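Local coordinates for OsmC family protein (Rhodothermus marinus, PDB 5CML), which is a carboxyl esterase with an OsmC domain, of which this chain is the alpha/beta-hydrolase esterase part, probably using a serine nucleophile to split ester bonds, at residues A[19-24]-A[61-66]; A[30-35]-A[102-107]. All coordinates share one frame; numbering follows the deposited sequence.

Interaction 1: A[19-24]-A[61-66]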
loop_
_atom_site.group_PDB
_atom_site.type_symbol
_atom_site.label_atom_id
_atom_site.label_comp_id
_atom_site.label_asym_id
_atom_site.label_seq_id
_atom_site.Cartn_x
_atom_site.Cartn_y
_atom_site.Cartn_z
ATOM N N ARG A 19 6.187 8.342 8.213
ATOM C CA ARG A 19 5.425 8.881 9.331
ATOM C C ARG A 19 4.809 7.712 10.083
ATOM O O ARG A 19 4.262 6.805 9.469
ATOM C CB ARG A 19 4.336 9.847 8.845
ATOM C CG ARG A 19 4.878 11.076 8.136
ATOM C CD ARG A 19 5.419 12.097 9.107
ATOM N NE ARG A 19 4.404 13.101 9.411
ATOM C CZ ARG A 19 4.466 13.970 10.420
ATOM N NH1 ARG A 19 5.497 13.965 11.255
ATOM N NH2 ARG A 19 3.479 14.841 10.600
ATOM N N LEU A 20 4.943 7.735 11.406
ATOM C CA LEU A 20 4.417 6.694 12.271
ATOM C C LEU A 20 3.288 7.269 13.120
ATOM O O LEU A 20 3.493 8.199 13.891
ATOM C CB LEU A 20 5.529 6.124 13.162
ATOM C CG LEU A 20 5.095 5.059 14.160
ATOM C CD1 LEU A 20 4.560 3.837 13.447
ATOM C CD2 LEU A 20 6.256 4.702 15.075
ATOM N N ASP A 21 2.093 6.730 12.932
ATOM C CA ASP A 21 0.899 7.180 13.635
ATOM C C ASP A 21 0.592 6.179 14.738
ATOM O O ASP A 21 0.435 4.982 14.463
ATOM C CB ASP A 21 -0.289 7.279 12.670
ATOM C CG ASP A 21 -0.077 8.297 11.551
ATOM O OD1 ASP A 21 0.805 9.161 11.646
ATOM O OD2 ASP A 21 -0.823 8.243 10.553
ATOM N N LEU A 22 0.590 6.647 15.985
ATOM C CA LEU A 22 0.466 5.777 17.143
ATOM C C LEU A 22 -0.895 5.950 17.812
ATOM O O LEU A 22 -1.417 7.060 17.856
ATOM C CB LEU A 22 1.577 6.094 18.144
ATOM C CG LEU A 22 2.999 5.824 17.629
ATOM C CD1 LEU A 22 4.000 6.520 18.484
ATOM C CD2 LEU A 22 3.302 4.330 17.582
ATOM N N PRO A 23 -1.468 4.863 18.355
ATOM C CA PRO A 23 -2.769 4.973 19.019
ATOM C C PRO A 23 -2.606 5.416 20.476
ATOM O O PRO A 23 -1.465 5.495 20.974
ATOM C CB PRO A 23 -3.301 3.553 18.945
ATOM C CG PRO A 23 -2.123 2.724 19.073
ATOM C CD PRO A 23 -1.017 3.461 18.324
ATOM N N VAL A 24 -3.726 5.636 21.157
ATOM C CA VAL A 24 -3.723 5.874 22.601
ATOM C C VAL A 24 -3.248 4.636 23.370
ATOM O O VAL A 24 -2.536 4.757 24.378
ATOM C CB VAL A 24 -5.149 6.303 23.069
ATOM C CG1 VAL A 24 -5.263 6.387 24.570
ATOM C CG2 VAL A 24 -5.456 7.638 22.479
ATOM N N VAL A 61 0.313 2.780 12.677
ATOM C CA VAL A 61 0.404 2.779 11.210
ATOM C C VAL A 61 1.675 3.488 10.743
ATOM O O VAL A 61 1.883 4.669 11.063
ATOM C CB VAL A 61 -0.821 3.486 10.561
ATOM C CG1 VAL A 61 -0.735 3.401 9.051
ATOM C CG2 VAL A 61 -2.152 2.878 11.012
ATOM N N LEU A 62 2.514 2.770 9.997
ATOM C CA LEU A 62 3.674 3.376 9.348
ATOM C C LEU A 62 3.283 3.708 7.910
ATOM O O LEU A 62 3.108 2.818 7.068
ATOM C CB LEU A 62 4.890 2.452 9.377
ATOM C CG LEU A 62 6.192 3.045 8.817
ATOM C CD1 LEU A 62 6.715 4.177 9.716
ATOM C CD2 LEU A 62 7.248 1.981 8.677
ATOM N N ARG A 63 3.160 4.997 7.635
ATOM C CA ARG A 63 2.834 5.468 6.302
ATOM C C ARG A 63 4.097 5.615 5.500
ATOM O O ARG A 63 5.006 6.360 5.874
ATOM C CB ARG A 63 2.106 6.798 6.372
ATOM C CG ARG A 63 0.734 6.689 6.955
ATOM C CD ARG A 63 0.046 8.005 6.930
ATOM N NE ARG A 63 0.336 8.823 8.107
ATOM C CZ ARG A 63 0.762 10.080 8.064
ATOM N NH1 ARG A 63 1.026 10.673 6.895
ATOM N NH2 ARG A 63 0.947 10.737 9.204
ATOM N N PHE A 64 4.154 4.883 4.397
ATOM C CA PHE A 64 5.305 4.917 3.525
ATOM C C PHE A 64 4.874 5.483 2.189
ATOM O O PHE A 64 4.008 4.922 1.520
ATOM C CB PHE A 64 5.897 3.525 3.363
ATOM C CG PHE A 64 7.074 3.485 2.457
ATOM C CD1 PHE A 64 8.337 3.771 2.941
ATOM C CD2 PHE A 64 6.921 3.186 1.112
ATOM C CE1 PHE A 64 9.433 3.740 2.109
ATOM C CE2 PHE A 64 8.020 3.153 0.270
ATOM C CZ PHE A 64 9.271 3.435 0.770
ATOM N N ASP A 65 5.469 6.610 1.828
ATOM C CA ASP A 65 5.149 7.293 0.581
ATOM C C ASP A 65 5.815 6.607 -0.602
ATOM O O ASP A 65 7.017 6.766 -0.846
ATOM C CB ASP A 65 5.597 8.751 0.666
ATOM C CG ASP A 65 5.486 9.472 -0.649
ATOM O OD1 ASP A 65 4.647 9.078 -1.493
ATOM O OD2 ASP A 65 6.242 10.445 -0.836
ATOM N N PHE A 66 5.010 5.864 -1.350
ATOM C CA PHE A 66 5.519 5.041 -2.439
ATOM C C PHE A 66 5.981 5.892 -3.614
ATOM O O PHE A 66 6.752 5.436 -4.454
ATOM C CB PHE A 66 4.423 4.056 -2.869
ATOM C CG PHE A 66 4.900 2.982 -3.785
ATOM C CD1 PHE A 66 5.481 1.829 -3.283
ATOM C CD2 PHE A 66 4.781 3.131 -5.153
ATOM C CE1 PHE A 66 5.940 0.823 -4.160
ATOM C CE2 PHE A 66 5.225 2.135 -6.020
ATOM C CZ PHE A 66 5.799 0.983 -5.514
HETATM O O HOH W 1 1.766 13.807 8.412
#
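Strands 15-22 and 59-65 run antiparallel here, and their contact is a worked example of an ion pair laid over a beta ladder. Two hydrogen-bonded pairs, Arg19 with Arg63 and Asp21 with Val61, flank the non-hydrogen-bonded pair Leu20 with Leu62. Both Asp21 bonds to Val61 are short, and Asp21 N points almost straight at Val61 O (2.8 Å, 178°); in the Arg19 and Arg63 pair one bond is just as short, but Arg19 N to Arg63 O is stretched to 3.3 Å. Leu20 and Leu62 lie on one face of the sheet, with Leu20 CB 4.1 Å from Leu62 CD1, and there Leu62 also packs on Phe94 and Leu95 of helix 85-98.

On the other face Arg63 grips Asp21 side-on. Its NH2 meets OD1 of Asp21 through the syn lone pair at 2.9 Å, whereas its NE binds OD2 of Asp21 at 2.8 Å from above the carboxylate plane, since the two flat groups are turned 37° apart. A bend at chi3 brings the Arg63 guanidinium to this position. Ser51 of helix 45-56 gives OD2 a further hydrogen bond.

The solvent side is looser. Arg19 lies alongside Arg63, its CB resting over one guanidinium face, 3.5 Å from Arg63 NH2, while the two guanidinium planes stand 78° apart. A water accepts from Arg19 NE and Arg63 NH2, and Arg19 NH1 turns to Thr5 on the next strand. Replacing Arg63 by an alanine would probably leave the buried Asp21 carboxylate without its charge partner and loosen the packing under Arg19. The two-nitrogen grip of Arg63, with the Ser51 bond, would probably favour an ionised Asp21, and the shared water probably softens the repulsion between the two arginines.

Interaction 2: A[30-35]-A[102-107]; sequences AYALFA and PALLIG
Four backbone hydrogen bonds join strand 30-36 to strand 104-108 and the residues leading into it, and nearly all of what they link is buried. Tyr31 O receives Ala103 N at 3.1 Å, a bond bent to 142° at the N-H, though nearly along the C=O axis of Tyr31. Leu33 then serves both ways: its N donates to Leu104 O, and its O accepts from Ile106 N at 2.8 Å, nearly along the C=O axis. Ala35 N in turn donates to Ile106 O at 2.9 Å. The intervening Ala32 and Phe34 turn their backbone polar groups to strand 59-65, where Leu62 bonds to both. CA-H...O contacts supplement the carbonyls, as from Ala32 CA to Leu104 O at 3.2 Å.

This is parallel pairing at the heart of an alpha/beta-hydrolase sheet, and Gly107 begins a GxSxG sequence consistent with the nucleophile elbow, which would place Ser109 just beyond the strand.

Side chains alternate between the two faces. With Ala32, Leu104 and Ile106, Phe34 faces helices 45-56 and 234-252. Ile106 has CG2 anti to the backbone N, so that this methyl meets the Phe34 ring obliquely, 3.5 Å from CD1, while its CD1 methyl extends the other way to Ala32 CB at 4.0 Å. On the face toward helix 85-98, Leu33 and Leu105 point the same way, side by side, and CD2 of Leu105 leans across to Leu33 CB at 3.7 Å.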
loop_
_atom_site.group_PDB
_atom_site.type_symbol
_atom_site.label_atom_id
_atom_site.label_comp_id
_atom_site.label_asym_id
_atom_site.label_seq_id
_atom_site.Cartn_x
_atom_site.Cartn_y
_atom_site.Cartn_z
ATOM N N ALA A 30 -1.855 -3.890 16.701
ATOM C CA ALA A 30 -0.937 -4.336 15.664
ATOM C C ALA A 30 -0.273 -3.117 15.038
ATOM O O ALA A 30 -0.798 -2.001 15.129
ATOM C CB ALA A 30 -1.655 -5.175 14.579
ATOM N N TYR A 31 0.872 -3.343 14.405
ATOM C CA TYR A 31 1.498 -2.350 13.553
ATOM C C TYR A 31 1.162 -2.682 12.098
ATOM O O TYR A 31 1.213 -3.855 11.699
ATOM C CB TYR A 31 3.029 -2.315 13.749
ATOM C CG TYR A 31 3.443 -1.747 15.091
ATOM C CD1 TYR A 31 3.368 -2.517 16.245
ATOM C CD2 TYR A 31 3.884 -0.440 15.202
ATOM C CE1 TYR A 31 3.728 -1.997 17.477
ATOM C CE2 TYR A 31 4.223 0.092 16.433
ATOM C CZ TYR A 31 4.161 -0.701 17.561
ATOM O OH TYR A 31 4.528 -0.187 18.799
ATOM N N ALA A 32 0.826 -1.652 11.332
ATOM C CA ALA A 32 0.504 -1.793 9.918
ATOM C C ALA A 32 1.499 -0.997 9.115
ATOM O O ALA A 32 1.845 0.115 9.494
ATOM C CB ALA A 32 -0.913 -1.315 9.623
ATOM N N LEU A 33 1.942 -1.555 7.991
ATOM C CA LEU A 33 2.716 -0.821 7.003
ATOM C C LEU A 33 1.743 -0.417 5.924
ATOM O O LEU A 33 1.011 -1.263 5.407
ATOM C CB LEU A 33 3.854 -1.671 6.411
ATOM C CG LEU A 33 4.604 -1.045 5.231
ATOM C CD1 LEU A 33 5.297 0.229 5.697
ATOM C CD2 LEU A 33 5.624 -2.018 4.590
ATOM N N PHE A 34 1.721 0.867 5.611
ATOM C CA PHE A 34 0.763 1.424 4.656
ATOM C C PHE A 34 1.532 2.114 3.543
ATOM O O PHE A 34 1.963 3.263 3.690
ATOM C CB PHE A 34 -0.183 2.388 5.385
ATOM C CG PHE A 34 -1.320 2.935 4.553
ATOM C CD1 PHE A 34 -1.595 2.483 3.275
ATOM C CD2 PHE A 34 -2.132 3.925 5.094
ATOM C CE1 PHE A 34 -2.665 3.010 2.544
ATOM C CE2 PHE A 34 -3.203 4.455 4.379
ATOM C CZ PHE A 34 -3.468 3.992 3.094
ATOM N N ALA A 35 1.703 1.398 2.432
ATOM C CA ALA A 35 2.401 1.928 1.261
ATOM C C ALA A 35 1.380 2.543 0.329
ATOM O O ALA A 35 0.479 1.860 -0.121
ATOM C CB ALA A 35 3.154 0.853 0.567
ATOM N N PRO A 102 5.257 -6.034 11.324
ATOM C CA PRO A 102 3.867 -5.665 10.996
ATOM C C PRO A 102 2.991 -6.889 10.758
ATOM O O PRO A 102 3.388 -7.845 10.076
ATOM C CB PRO A 102 4.009 -4.831 9.719
ATOM C CG PRO A 102 5.319 -5.329 9.101
ATOM C CD PRO A 102 6.211 -5.642 10.277
ATOM N N ALA A 103 1.795 -6.843 11.329
ATOM C CA ALA A 103 0.825 -7.911 11.201
ATOM C C ALA A 103 -0.163 -7.605 10.086
ATOM O O ALA A 103 -0.887 -8.484 9.672
ATOM C CB ALA A 103 0.084 -8.118 12.510
ATOM N N LEU A 104 -0.162 -6.368 9.599
ATOM C CA LEU A 104 -1.088 -5.932 8.543
ATOM C C LEU A 104 -0.304 -5.138 7.524
ATOM O O LEU A 104 0.437 -4.213 7.893
ATOM C CB LEU A 104 -2.220 -5.073 9.127
ATOM C CG LEU A 104 -3.213 -4.368 8.191
ATOM C CD1 LEU A 104 -4.004 -5.345 7.384
ATOM C CD2 LEU A 104 -4.152 -3.484 8.996
ATOM N N LEU A 105 -0.429 -5.517 6.248
ATOM C CA LEU A 105 0.082 -4.713 5.155
ATOM C C LEU A 105 -1.089 -4.079 4.435
ATOM O O LEU A 105 -2.072 -4.759 4.135
ATOM C CB LEU A 105 0.875 -5.564 4.163
ATOM C CG LEU A 105 2.173 -6.165 4.667
ATOM C CD1 LEU A 105 2.871 -6.950 3.509
ATOM C CD2 LEU A 105 3.132 -5.135 5.277
ATOM N N ILE A 106 -0.941 -2.800 4.114
ATOM C CA ILE A 106 -1.939 -2.036 3.375
ATOM C C ILE A 106 -1.247 -1.366 2.205
ATOM O O ILE A 106 -0.211 -0.728 2.390
ATOM C CB ILE A 106 -2.602 -0.930 4.245
ATOM C CG1 ILE A 106 -3.067 -1.474 5.597
ATOM C CG2 ILE A 106 -3.746 -0.264 3.473
ATOM C CD1 ILE A 106 -3.353 -0.363 6.651
ATOM N N GLY A 107 -1.821 -1.475 1.010
ATOM C CA GLY A 107 -1.243 -0.822 -0.146
ATOM C C GLY A 107 -2.274 -0.108 -0.993
ATOM O O GLY A 107 -3.303 -0.678 -1.325
#

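How the interactions relate
From the N terminus, strand 2-9 is followed by strands 15-22 and 30-36; strand 59-65 comes beyond helix 45-56, and strand 104-108 beyond helix 85-98. Interaction 1 closes the loop from 19-24 to 61-66, and interaction 2 the longer one from 30-35 to 102-107. Because 30-35 lies inside the first loop and 102-107 beyond it, the two cross instead of nesting. They meet where strand 59-65 slots between strands 15-22 and 30-36, so that it belongs to interaction 1 while bordering interaction 2. Together they tie the antiparallel N-terminal edge of the sheet to its parallel centre.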